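Local structure of amine Dehydrogenase (Pseudomonas putida, 1JMX) at residues B[101-113]-B[122-134]. The protein probably forms the beta-propeller subunit of a heme c-containing amine dehydrogenase, which oxidises primary amines and passes the electrons on through heme. Numbering follows the deposited sequence.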
ATOM      1  N   PRO B 101      -4.846 -40.375  -0.645  1.00 13.56           N
ATOM      2  CA  PRO B 101      -6.004 -41.022  -1.280  1.00 14.72           C
ATOM      3  C   PRO B 101      -6.780 -41.949  -0.340  1.00 15.61           C
ATOM      4  O   PRO B 101      -7.981 -42.133  -0.490  1.00 16.65           O
ATOM      5  CB  PRO B 101      -5.371 -41.792  -2.439  1.00 15.86           C
ATOM      6  CG  PRO B 101      -4.212 -40.938  -2.799  1.00 16.08           C
ATOM      7  CD  PRO B 101      -3.632 -40.582  -1.450  1.00 13.27           C
ATOM      8  N   ASP B 102      -6.085 -42.548   0.619  1.00 16.42           N
ATOM      9  CA  ASP B 102      -6.735 -43.428   1.579  1.00 16.63           C
ATOM     10  C   ASP B 102      -7.135 -42.684   2.855  1.00 16.33           C
ATOM     11  O   ASP B 102      -7.750 -43.265   3.745  1.00 17.14           O
ATOM     12  CB  ASP B 102      -5.859 -44.654   1.897  1.00 18.15           C
ATOM     13  CG  ASP B 102      -4.423 -44.295   2.264  1.00 20.33           C
ATOM     14  OD1 ASP B 102      -3.531 -45.120   1.973  1.00 22.40           O
ATOM     15  OD2 ASP B 102      -4.172 -43.214   2.850  1.00 21.63           O
ATOM     16  N   GLY B 103      -6.777 -41.399   2.924  1.00 15.17           N
ATOM     17  CA  GLY B 103      -7.096 -40.563   4.072  1.00 14.64           C
ATOM     18  C   GLY B 103      -6.344 -40.858   5.358  1.00 14.97           C
ATOM     19  O   GLY B 103      -6.795 -40.474   6.434  1.00 15.61           O
ATOM     20  N   LYS B 104      -5.190 -41.514   5.249  1.00 15.86           N
ATOM     21  CA  LYS B 104      -4.388 -41.875   6.416  1.00 16.89           C
ATOM     22  C   LYS B 104      -3.286 -40.889   6.771  1.00 15.91           C
ATOM     23  O   LYS B 104      -2.764 -40.918   7.880  1.00 17.73           O
ATOM     24  CB  LYS B 104      -3.818 -43.289   6.247  1.00 20.03           C
ATOM     25  CG  LYS B 104      -4.882 -44.385   6.396  1.00 25.23           C
ATOM     26  CD  LYS B 104      -4.422 -45.724   5.815  1.00 30.18           C
ATOM     27  CE  LYS B 104      -3.125 -46.192   6.455  1.00 33.96           C
ATOM     28  NZ  LYS B 104      -2.517 -47.320   5.697  1.00 38.21           N
ATOM     29  N   GLU B 105      -2.906 -40.037   5.829  1.00 14.85           N
ATOM     30  CA  GLU B 105      -1.873 -39.042   6.092  1.00 14.60           C
ATOM     31  C   GLU B 105      -2.288 -37.692   5.535  1.00 14.95           C
ATOM     32  O   GLU B 105      -3.104 -37.608   4.618  1.00 13.74           O
ATOM     33  CB  GLU B 105      -0.541 -39.417   5.446  1.00 14.35           C
ATOM     34  CG  GLU B 105      -0.102 -40.834   5.646  1.00 15.17           C
ATOM     35  CD  GLU B 105       1.354 -41.037   5.295  1.00 16.56           C
ATOM     36  OE1 GLU B 105       1.752 -40.798   4.128  1.00 16.96           O
ATOM     37  OE2 GLU B 105       2.103 -41.429   6.211  1.00 19.66           O
ATOM     38  N   VAL B 106      -1.710 -36.645   6.111  1.00 14.80           N
ATOM     39  CA  VAL B 106      -1.944 -35.275   5.688  1.00 15.93           C
ATOM     40  C   VAL B 106      -0.551 -34.682   5.480  1.00 14.50           C
ATOM     41  O   VAL B 106       0.343 -34.871   6.303  1.00 14.79           O
ATOM     42  CB  VAL B 106      -2.729 -34.445   6.754  1.00 17.48           C
ATOM     43  CG1 VAL B 106      -2.857 -32.988   6.310  1.00 17.66           C
ATOM     44  CG2 VAL B 106      -4.120 -35.035   6.974  1.00 17.16           C
ATOM     45  N   TYR B 107      -0.359 -34.032   4.340  1.00 13.17           N
ATOM     46  CA  TYR B 107       0.911 -33.417   4.004  1.00 12.36           C
ATOM     47  C   TYR B 107       0.757 -31.900   4.079  1.00 11.85           C
ATOM     48  O   TYR B 107      -0.316 -31.362   3.841  1.00 11.76           O
ATOM     49  CB  TYR B 107       1.341 -33.835   2.597  1.00 13.21           C
ATOM     50  CG  TYR B 107       1.114 -35.300   2.309  1.00 14.05           C
ATOM     51  CD1 TYR B 107       0.022 -35.718   1.546  1.00 12.86           C
ATOM     52  CD2 TYR B 107       1.954 -36.273   2.851  1.00 14.69           C
ATOM     53  CE1 TYR B 107      -0.233 -37.063   1.341  1.00 13.17           C
ATOM     54  CE2 TYR B 107       1.711 -37.618   2.648  1.00 14.28           C
ATOM     55  CZ  TYR B 107       0.613 -38.008   1.897  1.00 14.70           C
ATOM     56  OH  TYR B 107       0.355 -39.345   1.733  1.00 13.79           O
ATOM     57  N   ALA B 108       1.834 -31.219   4.432  1.00 11.73           N
ATOM     58  CA  ALA B 108       1.804 -29.772   4.530  1.00 12.09           C
ATOM     59  C   ALA B 108       3.209 -29.238   4.366  1.00 12.11           C
ATOM     60  O   ALA B 108       4.134 -29.751   4.989  1.00 13.47           O
ATOM     61  CB  ALA B 108       1.246 -29.357   5.883  1.00 11.39           C
ATOM     62  N   THR B 109       3.413 -28.293   3.453  1.00 12.39           N
ATOM     63  CA  THR B 109       4.757 -27.745   3.362  1.00 13.44           C
ATOM     64  C   THR B 109       4.785 -26.534   4.289  1.00 13.07           C
ATOM     65  O   THR B 109       3.841 -25.735   4.334  1.00 13.14           O
ATOM     66  CB  THR B 109       5.279 -27.464   1.914  1.00 13.93           C
ATOM     67  OG1 THR B 109       5.415 -26.062   1.697  1.00 18.82           O
ATOM     68  CG2 THR B 109       4.417 -28.086   0.876  1.00 10.99           C
ATOM     69  N   VAL B 110       5.808 -26.512   5.135  1.00 11.91           N
ATOM     70  CA  VAL B 110       5.999 -25.480   6.131  1.00 10.07           C
ATOM     71  C   VAL B 110       7.170 -24.564   5.817  1.00  9.77           C
ATOM     72  O   VAL B 110       8.294 -25.024   5.602  1.00 10.25           O
ATOM     73  CB  VAL B 110       6.242 -26.120   7.529  1.00 10.18           C
ATOM     74  CG1 VAL B 110       6.408 -25.051   8.580  1.00  7.79           C
ATOM     75  CG2 VAL B 110       5.100 -27.062   7.899  1.00  7.81           C
ATOM     76  N   ASN B 111       6.874 -23.268   5.758  1.00  8.96           N
ATOM     77  CA  ASN B 111       7.867 -22.218   5.540  1.00  8.74           C
ATOM     78  C   ASN B 111       8.109 -21.730   6.973  1.00  7.76           C
ATOM     79  O   ASN B 111       7.317 -20.961   7.511  1.00  7.45           O
ATOM     80  CB  ASN B 111       7.282 -21.064   4.701  1.00 10.25           C
ATOM     81  CG  ASN B 111       6.900 -21.477   3.279  1.00 11.57           C
ATOM     82  OD1 ASN B 111       6.226 -20.729   2.573  1.00 14.33           O
ATOM     83  ND2 ASN B 111       7.350 -22.643   2.849  1.00 12.57           N
ATOM     84  N   PRO B 112       9.179 -22.211   7.626  1.00  9.07           N
ATOM     85  CA  PRO B 112       9.450 -21.790   8.999  1.00  8.69           C
ATOM     86  C   PRO B 112      10.375 -20.598   9.161  1.00  8.87           C
ATOM     87  O   PRO B 112      11.209 -20.308   8.303  1.00  9.28           O
ATOM     88  CB  PRO B 112      10.062 -23.043   9.599  1.00  8.66           C
ATOM     89  CG  PRO B 112      10.916 -23.531   8.483  1.00  8.21           C
ATOM     90  CD  PRO B 112      10.109 -23.281   7.220  1.00  8.90           C
ATOM     91  N   THR B 113      10.199 -19.895  10.268  1.00 10.59           N
ATOM     92  CA  THR B 113      11.035 -18.753  10.591  1.00 11.28           C
ATOM     93  C   THR B 113      11.503 -18.898  12.025  1.00 11.27           C
ATOM     94  O   THR B 113      10.709 -19.063  12.944  1.00 11.31           O
ATOM     95  CB  THR B 113      10.288 -17.414  10.464  1.00 12.07           C
ATOM     96  OG1 THR B 113       9.768 -17.284   9.138  1.00 15.06           O
ATOM     97  CG2 THR B 113      11.236 -16.248  10.741  1.00  9.16           C
ATOM     98  N   VAL B 122      15.042 -16.749   8.356  1.00 10.61           N
ATOM     99  CA  VAL B 122      14.143 -17.551   7.541  1.00 11.87           C
ATOM    100  C   VAL B 122      14.879 -18.849   7.230  1.00 11.75           C
ATOM    101  O   VAL B 122      16.060 -18.841   6.888  1.00 12.34           O
ATOM    102  CB  VAL B 122      13.737 -16.815   6.232  1.00 12.05           C
ATOM    103  CG1 VAL B 122      12.742 -17.639   5.447  1.00 12.60           C
ATOM    104  CG2 VAL B 122      13.128 -15.464   6.563  1.00 12.33           C
ATOM    105  N   LYS B 123      14.195 -19.963   7.434  1.00 11.53           N
ATOM    106  CA  LYS B 123      14.786 -21.270   7.200  1.00 12.10           C
ATOM    107  C   LYS B 123      14.203 -21.886   5.946  1.00 12.15           C
ATOM    108  O   LYS B 123      13.180 -21.427   5.442  1.00  9.51           O
ATOM    109  CB  LYS B 123      14.492 -22.184   8.388  1.00 13.58           C
ATOM    110  CG  LYS B 123      15.065 -21.721   9.699  1.00 15.40           C
ATOM    111  CD  LYS B 123      16.574 -21.756   9.675  1.00 19.45           C
ATOM    112  CE  LYS B 123      17.135 -21.595  11.072  1.00 23.75           C
ATOM    113  NZ  LYS B 123      16.532 -22.622  11.994  1.00 27.68           N
ATOM    114  N   PRO B 124      14.867 -22.919   5.404  1.00 12.80           N
ATOM    115  CA  PRO B 124      14.380 -23.593   4.195  1.00 12.58           C
ATOM    116  C   PRO B 124      13.049 -24.289   4.478  1.00 12.18           C
ATOM    117  O   PRO B 124      12.789 -24.707   5.606  1.00 14.40           O
ATOM    118  CB  PRO B 124      15.482 -24.619   3.917  1.00 11.46           C
ATOM    119  CG  PRO B 124      16.700 -23.949   4.430  1.00 11.69           C
ATOM    120  CD  PRO B 124      16.226 -23.377   5.741  1.00 11.11           C
ATOM    121  N   PRO B 125      12.160 -24.365   3.475  1.00 10.84           N
ATOM    122  CA  PRO B 125      10.870 -25.029   3.690  1.00 10.11           C
ATOM    123  C   PRO B 125      11.015 -26.555   3.836  1.00  9.83           C
ATOM    124  O   PRO B 125      12.066 -27.131   3.538  1.00  9.36           O
ATOM    125  CB  PRO B 125      10.089 -24.663   2.429  1.00 11.23           C
ATOM    126  CG  PRO B 125      10.711 -23.358   2.000  1.00 10.72           C
ATOM    127  CD  PRO B 125      12.168 -23.648   2.192  1.00  9.84           C
ATOM    128  N   ARG B 126       9.955 -27.200   4.307  1.00 10.21           N
ATOM    129  CA  ARG B 126       9.947 -28.651   4.492  1.00 11.14           C
ATOM    130  C   ARG B 126       8.537 -29.206   4.443  1.00 10.46           C
ATOM    131  O   ARG B 126       7.594 -28.533   4.822  1.00 11.40           O
ATOM    132  CB  ARG B 126      10.586 -29.038   5.837  1.00 11.10           C
ATOM    133  CG  ARG B 126       9.859 -28.473   7.042  1.00 11.89           C
ATOM    134  CD  ARG B 126      10.546 -28.808   8.344  1.00 12.05           C
ATOM    135  NE  ARG B 126       9.941 -28.057   9.440  1.00 10.69           N
ATOM    136  CZ  ARG B 126      10.515 -27.028  10.050  1.00 10.65           C
ATOM    137  NH1 ARG B 126      11.727 -26.618   9.687  1.00  9.93           N
ATOM    138  NH2 ARG B 126       9.859 -26.377  10.999  1.00 11.25           N
ATOM    139  N   LEU B 127       8.391 -30.414   3.917  1.00 11.31           N
ATOM    140  CA  LEU B 127       7.095 -31.069   3.875  1.00 11.05           C
ATOM    141  C   LEU B 127       7.039 -31.903   5.154  1.00  9.91           C
ATOM    142  O   LEU B 127       8.019 -32.536   5.527  1.00 11.67           O
ATOM    143  CB  LEU B 127       6.985 -32.001   2.660  1.00 12.21           C
ATOM    144  CG  LEU B 127       5.628 -32.700   2.483  1.00 14.31           C
ATOM    145  CD1 LEU B 127       4.664 -31.780   1.737  1.00 14.92           C
ATOM    146  CD2 LEU B 127       5.800 -33.995   1.717  1.00 16.58           C
ATOM    147  N   GLU B 128       5.918 -31.838   5.856  1.00 10.46           N
ATOM    148  CA  GLU B 128       5.725 -32.606   7.075  1.00 11.13           C
ATOM    149  C   GLU B 128       4.514 -33.500   6.864  1.00 11.15           C
ATOM    150  O   GLU B 128       3.478 -33.050   6.382  1.00 12.67           O
ATOM    151  CB  GLU B 128       5.497 -31.687   8.272  1.00 12.22           C
ATOM    152  CG  GLU B 128       6.701 -30.844   8.624  1.00 13.63           C
ATOM    153  CD  GLU B 128       6.507 -30.017   9.866  1.00 12.70           C
ATOM    154  OE1 GLU B 128       5.359 -29.770  10.277  1.00 14.33           O
ATOM    155  OE2 GLU B 128       7.524 -29.611  10.437  1.00 13.78           O
ATOM    156  N   VAL B 129       4.676 -34.779   7.178  1.00 11.90           N
ATOM    157  CA  VAL B 129       3.617 -35.758   7.023  1.00 11.24           C
ATOM    158  C   VAL B 129       3.045 -36.058   8.393  1.00 13.66           C
ATOM    159  O   VAL B 129       3.784 -36.244   9.353  1.00 15.08           O
ATOM    160  CB  VAL B 129       4.151 -37.069   6.415  1.00 11.09           C
ATOM    161  CG1 VAL B 129       3.005 -37.996   6.078  1.00 10.58           C
ATOM    162  CG2 VAL B 129       4.996 -36.783   5.181  1.00 11.48           C
ATOM    163  N   PHE B 130       1.726 -36.082   8.491  1.00 13.64           N
ATOM    164  CA  PHE B 130       1.064 -36.365   9.750  1.00 13.67           C
ATOM    165  C   PHE B 130       0.135 -37.535   9.520  1.00 14.32           C
ATOM    166  O   PHE B 130      -0.424 -37.698   8.436  1.00 14.05           O
ATOM    167  CB  PHE B 130       0.236 -35.165  10.219  1.00 12.02           C
ATOM    168  CG  PHE B 130       1.028 -33.905  10.366  1.00 12.15           C
ATOM    169  CD1 PHE B 130       1.167 -33.027   9.298  1.00 11.57           C
ATOM    170  CD2 PHE B 130       1.651 -33.597  11.569  1.00 12.59           C
ATOM    171  CE1 PHE B 130       1.918 -31.864   9.428  1.00 10.57           C
ATOM    172  CE2 PHE B 130       2.403 -32.434  11.703  1.00 12.05           C
ATOM    173  CZ  PHE B 130       2.535 -31.571  10.631  1.00 11.12           C
ATOM    174  N   SER B 131       0.035 -38.388  10.522  1.00 14.63           N
ATOM    175  CA  SER B 131      -0.858 -39.518  10.445  1.00 15.71           C
ATOM    176  C   SER B 131      -2.167 -39.005  11.027  1.00 15.50           C
ATOM    177  O   SER B 131      -2.178 -38.396  12.096  1.00 15.40           O
ATOM    178  CB  SER B 131      -0.318 -40.676  11.272  1.00 14.96           C
ATOM    179  OG  SER B 131      -1.249 -41.734  11.293  1.00 19.63           O
ATOM    180  N   THR B 132      -3.262 -39.205  10.305  1.00 17.22           N
ATOM    181  CA  THR B 132      -4.560 -38.731  10.766  1.00 17.65           C
ATOM    182  C   THR B 132      -5.055 -39.474  12.007  1.00 18.76           C
ATOM    183  O   THR B 132      -5.942 -38.992  12.723  1.00 19.48           O
ATOM    184  CB  THR B 132      -5.607 -38.828   9.653  1.00 17.60           C
ATOM    185  OG1 THR B 132      -5.685 -40.177   9.184  1.00 16.76           O
ATOM    186  CG2 THR B 132      -5.225 -37.920   8.499  1.00 16.42           C
ATOM    187  N   ALA B 133      -4.461 -40.635  12.269  1.00 18.95           N
ATOM    188  CA  ALA B 133      -4.827 -41.449  13.424  1.00 19.91           C
ATOM    189  C   ALA B 133      -4.278 -40.877  14.727  1.00 19.83           C
ATOM    190  O   ALA B 133      -4.749 -41.237  15.805  1.00 20.93           O
ATOM    191  CB  ALA B 133      -4.338 -42.896  13.235  1.00 19.67           C
ATOM    192  N   ASP B 134      -3.308 -39.968  14.626  1.00 19.45           N
ATOM    193  CA  ASP B 134      -2.690 -39.362  15.803  1.00 19.02           C
ATOM    194  C   ASP B 134      -3.515 -38.366  16.610  1.00 19.57           C
ATOM    195  O   ASP B 134      -3.044 -37.843  17.623  1.00 20.61           O
ATOM    196  CB  ASP B 134      -1.322 -38.789  15.446  1.00 19.52           C
ATOM    197  CG  ASP B 134      -0.299 -39.877  15.157  1.00 19.44           C
ATOM    198  OD1 ASP B 134       0.833 -39.548  14.743  1.00 19.61           O
ATOM    199  OD2 ASP B 134      -0.632 -41.072  15.345  1.00 23.32           O
TER
HETATM  200  O   HOH W   1       0.045 -42.916   8.589  1.00 33.27           O
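Val106, Ala108 and Val110 pair with Phe130, Glu128 and Arg126 as antiparallel hydrogen-bonded pairs, joining strands 105-113 and 126-131, whose axes come within 4.5 Å at 142°. The straightest of their bonds runs from Val110 N to Arg126 O (2.7 Å, 174°). Past Val110 the register slips by one, and Lys123 N donates to Pro112 O at 3.1 Å. At the far end Thr132 OG1 donates to a lone pair of Gly103 O (3.0 Å), while its CG2 presses tightly on Val106 CG2 at 3.4 Å. On the same face, Arg126 takes the crowded position about chi1 (61°); an extended chain from CG to NE then carries the guanidinium obliquely over to Pro112, NH1 3.4 Å from its CG. Its NE reaches Glu128 OE2 at 3.0 Å from above the carboxylate plane, a salt bridge along one strand, and NH1 forms another with Glu89; an alanine here would probably leave Glu128 without this positive mate, Glu89 with Lys123 alone, and a gap beside Pro112. Glu128 OE1 rests against Val110 CG2. On the other face Val129 CG1 touches both the Glu105 carboxylate and Tyr107 CE2 (3.7 Å from the latter), while Leu127 CD1 meets Thr109 CG2. Glu105 OE2 forms a salt bridge with Arg142. Strands 89-99 and 142-145 flank this central pair of an antiparallel propeller blade; Leu127 and Thr109 pack on Met153 of strand 153-155, Val106 and Thr132 on Tyr58 of strand 56-61.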